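Local coordinates for 6-phosphogluconolactonase (Thermotoga maritima, PDB 1VL1), which hydrolyses 6-phosphogluconolactone to 6-phosphogluconate, the second step of the oxidative stage of the pentose phosphate pathway, at residues V50-R55 and F77-R82; A141-G146 and V193-R198. All coordinates share one frame; numbering follows the deposited sequence.

Contact 1: residues V50-R55 and F77-R82; sequences VLAGGR and FLSDER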
# COMPACT_ATOMS: atom_id res chain seq x y z
N VAL A 50 4.38 -2.92 2.74
CA VAL A 50 3.60 -1.68 2.65
C VAL A 50 2.17 -2.05 2.21
O VAL A 50 2.01 -2.87 1.29
CB VAL A 50 4.16 -0.70 1.63
CG1 VAL A 50 3.19 0.47 1.41
CG2 VAL A 50 5.49 -0.19 2.09
N LEU A 51 1.18 -1.51 2.91
CA LEU A 51 -0.25 -1.77 2.61
C LEU A 51 -1.02 -0.48 2.33
O LEU A 51 -1.00 0.44 3.15
CB LEU A 51 -0.91 -2.41 3.81
CG LEU A 51 -0.32 -3.69 4.34
CD1 LEU A 51 -1.08 -4.16 5.62
CD2 LEU A 51 -0.24 -4.77 3.28
N ALA A 52 -1.75 -0.45 1.21
CA ALA A 52 -2.74 0.56 0.94
C ALA A 52 -4.04 0.17 1.63
O ALA A 52 -4.34 -1.02 1.83
CB ALA A 52 -2.98 0.70 -0.52
N GLY A 53 -4.87 1.16 1.94
CA GLY A 53 -6.25 0.87 2.31
C GLY A 53 -7.13 0.81 1.05
O GLY A 53 -6.65 0.55 -0.06
N GLY A 54 -8.41 0.99 1.24
CA GLY A 54 -9.37 1.08 0.15
C GLY A 54 -10.13 -0.18 -0.13
O GLY A 54 -9.84 -1.24 0.39
N ARG A 55 -11.09 -0.05 -1.02
CA ARG A 55 -12.10 -1.08 -1.18
C ARG A 55 -11.58 -2.35 -1.78
O ARG A 55 -12.15 -3.40 -1.53
CB ARG A 55 -13.27 -0.54 -1.97
CG ARG A 55 -13.93 0.59 -1.16
CD ARG A 55 -15.24 1.14 -1.70
NE ARG A 55 -15.06 2.07 -2.82
CZ ARG A 55 -16.03 2.36 -3.68
NH1 ARG A 55 -17.22 1.79 -3.56
NH2 ARG A 55 -15.82 3.19 -4.68
N PHE A 77 3.49 -1.58 7.10
CA PHE A 77 3.50 -0.13 7.04
C PHE A 77 2.34 0.34 6.21
O PHE A 77 2.10 -0.21 5.13
CB PHE A 77 4.80 0.36 6.37
CG PHE A 77 6.04 -0.16 7.03
CD1 PHE A 77 6.50 -1.44 6.76
CD2 PHE A 77 6.74 0.61 7.89
CE1 PHE A 77 7.60 -1.94 7.40
CE2 PHE A 77 7.87 0.11 8.55
CZ PHE A 77 8.30 -1.14 8.28
N LEU A 78 1.59 1.34 6.64
CA LEU A 78 0.61 1.95 5.72
C LEU A 78 1.25 2.74 4.60
O LEU A 78 2.23 3.46 4.85
CB LEU A 78 -0.28 2.90 6.50
CG LEU A 78 -1.49 2.22 7.10
CD1 LEU A 78 -1.27 0.93 7.84
CD2 LEU A 78 -2.16 3.23 7.95
N SER A 79 0.67 2.73 3.40
CA SER A 79 1.20 3.52 2.29
C SER A 79 0.82 5.00 2.49
O SER A 79 1.47 5.87 1.94
CB SER A 79 0.60 3.06 0.96
OG SER A 79 -0.81 3.06 0.99
N ASP A 80 -0.27 5.25 3.18
CA ASP A 80 -0.78 6.58 3.37
C ASP A 80 -1.88 6.57 4.43
O ASP A 80 -2.46 5.55 4.77
CB ASP A 80 -1.32 7.16 2.07
CG ASP A 80 -2.53 6.43 1.58
OD1 ASP A 80 -2.43 5.28 1.09
OD2 ASP A 80 -3.64 6.96 1.70
N GLU A 81 -2.22 7.75 4.87
CA GLU A 81 -3.30 7.87 5.85
C GLU A 81 -4.05 9.18 5.63
O GLU A 81 -3.48 10.21 5.30
CB GLU A 81 -2.80 7.79 7.28
CG GLU A 81 -3.88 7.85 8.34
CD GLU A 81 -4.86 6.71 8.22
OE1 GLU A 81 -5.82 6.86 7.44
OE2 GLU A 81 -4.67 5.73 8.93
N ARG A 82 -5.35 9.11 5.82
CA ARG A 82 -6.21 10.28 5.86
C ARG A 82 -6.00 10.97 7.20
O ARG A 82 -5.99 10.34 8.26
CB ARG A 82 -7.67 9.87 5.66
CG ARG A 82 -7.98 9.45 4.23
CD ARG A 82 -7.71 7.99 3.94
NE ARG A 82 -8.31 7.65 2.65
CZ ARG A 82 -9.57 7.32 2.45
NH1 ARG A 82 -10.40 7.22 3.45
NH2 ARG A 82 -10.01 7.08 1.24
O HOH W 1 -4.60 3.80 0.75

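Contact 2: residues A141-G146 and V193-R198; sequences AILGMG and VLFLIR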
# COMPACT_ATOMS: atom_id res chain seq x y z
N ALA A 141 5.01 -4.13 -1.68
CA ALA A 141 4.04 -3.09 -1.51
C ALA A 141 2.75 -3.59 -2.17
O ALA A 141 2.78 -4.03 -3.29
CB ALA A 141 4.49 -1.79 -2.12
N ILE A 142 1.67 -3.58 -1.42
CA ILE A 142 0.33 -3.98 -1.91
C ILE A 142 -0.51 -2.71 -1.99
O ILE A 142 -0.95 -2.11 -0.96
CB ILE A 142 -0.33 -5.05 -0.98
CG1 ILE A 142 0.59 -6.25 -0.78
CG2 ILE A 142 -1.67 -5.51 -1.57
CD1 ILE A 142 0.17 -7.24 0.28
N LEU A 143 -0.72 -2.28 -3.23
CA LEU A 143 -1.28 -0.98 -3.48
C LEU A 143 -2.54 -1.05 -4.28
O LEU A 143 -2.75 -2.04 -5.03
CB LEU A 143 -0.26 -0.15 -4.27
CG LEU A 143 1.07 0.07 -3.57
CD1 LEU A 143 2.03 0.87 -4.49
CD2 LEU A 143 0.88 0.75 -2.21
N GLY A 144 -3.44 -0.10 -4.04
CA GLY A 144 -4.58 0.17 -4.93
C GLY A 144 -4.31 1.31 -5.89
O GLY A 144 -3.25 1.92 -5.87
N MET A 145 -5.27 1.58 -6.75
CA MET A 145 -5.21 2.77 -7.59
C MET A 145 -6.62 3.28 -7.72
O MET A 145 -7.53 2.52 -7.89
CB MET A 145 -4.70 2.40 -8.98
CG MET A 145 -4.72 3.54 -9.95
SD MET A 145 -4.28 3.11 -11.65
CE MET A 145 -5.80 2.36 -12.11
N GLY A 146 -6.78 4.58 -7.58
CA GLY A 146 -8.05 5.20 -7.72
C GLY A 146 -8.50 5.24 -9.15
O GLY A 146 -7.69 5.08 -10.07
N VAL A 193 6.12 -4.55 -6.30
CA VAL A 193 4.99 -3.72 -6.15
C VAL A 193 3.81 -4.45 -6.82
O VAL A 193 3.92 -4.89 -7.98
CB VAL A 193 5.18 -2.36 -6.84
CG1 VAL A 193 3.91 -1.62 -6.89
CG2 VAL A 193 6.21 -1.52 -6.10
N LEU A 194 2.75 -4.63 -6.04
CA LEU A 194 1.52 -5.26 -6.51
C LEU A 194 0.43 -4.22 -6.53
O LEU A 194 0.15 -3.59 -5.51
CB LEU A 194 1.09 -6.38 -5.56
CG LEU A 194 2.16 -7.41 -5.19
CD1 LEU A 194 1.53 -8.62 -4.40
CD2 LEU A 194 2.89 -7.90 -6.36
N PHE A 195 -0.26 -4.06 -7.66
CA PHE A 195 -1.44 -3.20 -7.72
C PHE A 195 -2.69 -4.10 -7.80
O PHE A 195 -2.71 -5.04 -8.56
CB PHE A 195 -1.43 -2.33 -9.00
CG PHE A 195 -0.47 -1.17 -8.93
CD1 PHE A 195 -0.87 0.04 -8.35
CD2 PHE A 195 0.80 -1.27 -9.49
CE1 PHE A 195 -0.00 1.10 -8.27
CE2 PHE A 195 1.65 -0.17 -9.43
CZ PHE A 195 1.27 0.96 -8.84
N LEU A 196 -3.73 -3.75 -7.05
CA LEU A 196 -4.97 -4.52 -7.00
C LEU A 196 -6.08 -3.61 -7.47
O LEU A 196 -6.40 -2.65 -6.76
CB LEU A 196 -5.24 -4.95 -5.57
CG LEU A 196 -4.54 -6.14 -4.98
CD1 LEU A 196 -3.17 -6.32 -5.39
CD2 LEU A 196 -4.76 -6.21 -3.49
N ILE A 197 -6.61 -3.87 -8.65
CA ILE A 197 -7.61 -3.01 -9.27
C ILE A 197 -8.72 -3.85 -9.84
O ILE A 197 -8.49 -5.00 -10.28
CB ILE A 197 -7.05 -2.07 -10.34
CG1 ILE A 197 -6.38 -2.82 -11.53
CG2 ILE A 197 -6.08 -1.05 -9.72
CD1 ILE A 197 -6.32 -1.92 -12.73
N ARG A 198 -9.92 -3.28 -9.91
CA ARG A 198 -11.06 -3.96 -10.48
C ARG A 198 -11.95 -2.98 -11.22
O ARG A 198 -12.14 -1.83 -10.77
CB ARG A 198 -11.89 -4.69 -9.42
CG ARG A 198 -11.13 -5.77 -8.65
CD ARG A 198 -11.93 -6.37 -7.54
NE ARG A 198 -12.83 -7.40 -8.01
CZ ARG A 198 -13.36 -8.34 -7.21
NH1 ARG A 198 -13.09 -8.38 -5.91
NH2 ARG A 198 -14.15 -9.24 -7.72
O HOH W 2 -7.55 -0.31 -6.35

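Contact 1: residues V50-R55 and F77-R82
Val50 meets Ser79 just past the end of a short parallel pairing. The CG1 branch of Val50 lies 3.7 Å from Ser79 CB. It gets there because CG1 stands anti to the backbone N (chi1 171°), while CG2 is left beside that nitrogen, 4.4 Å from Phe77 CB, a loose apolar approach. The phenyl ring of Phe77 itself leads away from Val50. Leu51 and Leu78 point to the other face. Between the faces the backbone is joined by two bonds. Leu51 N gives a nearly straight hydrogen bond to Phe77 O (2.7 Å). Ser79 N reaches Leu51 O at 2.8 Å, but from above the carbonyl plane, 48° out of it. The strand pairing stops here, and side chains and water take over. Ser79 OG sits 3.2 Å from Ala52 CA and packs against it. The same hydroxyl donates to Asp80 OD1 (2.8 Å), which receives it on its anti lone pair. A water accepts from Gly53 N and donates to Asp80 OD1 at 2.6 Å. OD1 is thus gripped twice, and the water carries the link between the diverging chains. Asp80 OD2 is held by Ser153. The two segments belong to the beta-alpha-beta unit of strand 47-51, helix 57-64 and strand 74-82. Helix 92-101 covers the Leu51 and Leu78 face through Ile96. On the Val50 face, Phe77 packs on helix 120-134. Within the sheet, strand 140-143 lies next to strand 47-51.

Contact 2: residues A141-G146 and V193-R198
Ala141 O accepts from Leu194 N at 2.8 Å, the first of three backbone bonds that knit these parallel strands. Leu143 uses both its polar backbone atoms. Its N donates to Leu194 O, and its O accepts from Leu196 N at an N-H...O angle of 146°. Leu143 O also receives a CA-H...O contact from Phe195 CA (3.2 Å). Beyond Leu143 the chains part, and a water spans the gap. It accepts from Met145 N (3.0 Å) and donates to Leu196 O (2.6 Å), so both buried backbone atoms keep a partner. Met145 O accepts a hydrogen bond from Lys202 NZ.

Apolar groups fill both faces. Ile142 CG2, anti to the backbone N, meets Leu196 CD2 at 3.7 Å on one. On the other, Leu143 CD1 touches Val193 CG1, and Phe195 brings its CD1 edge to Gly144 O, which lies near the ring plane at 3.9 Å. Trp228 stacks on the same ring. An alanine in place of Phe195 would probably leave Trp228 without its stacking partner and open a gap beside Leu143 CB and Gly144 O. Further along, Met145 CB packs on Ile197 CG2.

A citrate, probably from the crystallisation liquor, lies close to Gly144. Parallel strands ending in a glycine-containing loop with a bound anion nearby are consistent with a pocket at the C-terminal edge of a Rossmann-like sheet.

From the N terminus, strand 16-21 and helix 25-43 precede strand 47-51, which leads into contact 1. The chain passes through helix 57-64 and returns on strand 74-82, where contact 1 closes a loop with 21 residues between its segments. Helices 92-101 and 120-134 follow before contact 2 opens. Contact 2 closes a longer loop, with 46 residues between 141-146 and 193-198. The two are in series and neither nest nor cross. They meet side by side in one sheet, because strands 47-51 and 140-143 are neighbours: Val50 O lies 2.8 Å from Ile142 N, a probable hydrogen bond. Together they give the strand order 74-82, 47-51, 140-143, 192-198, with strand 225-231 next.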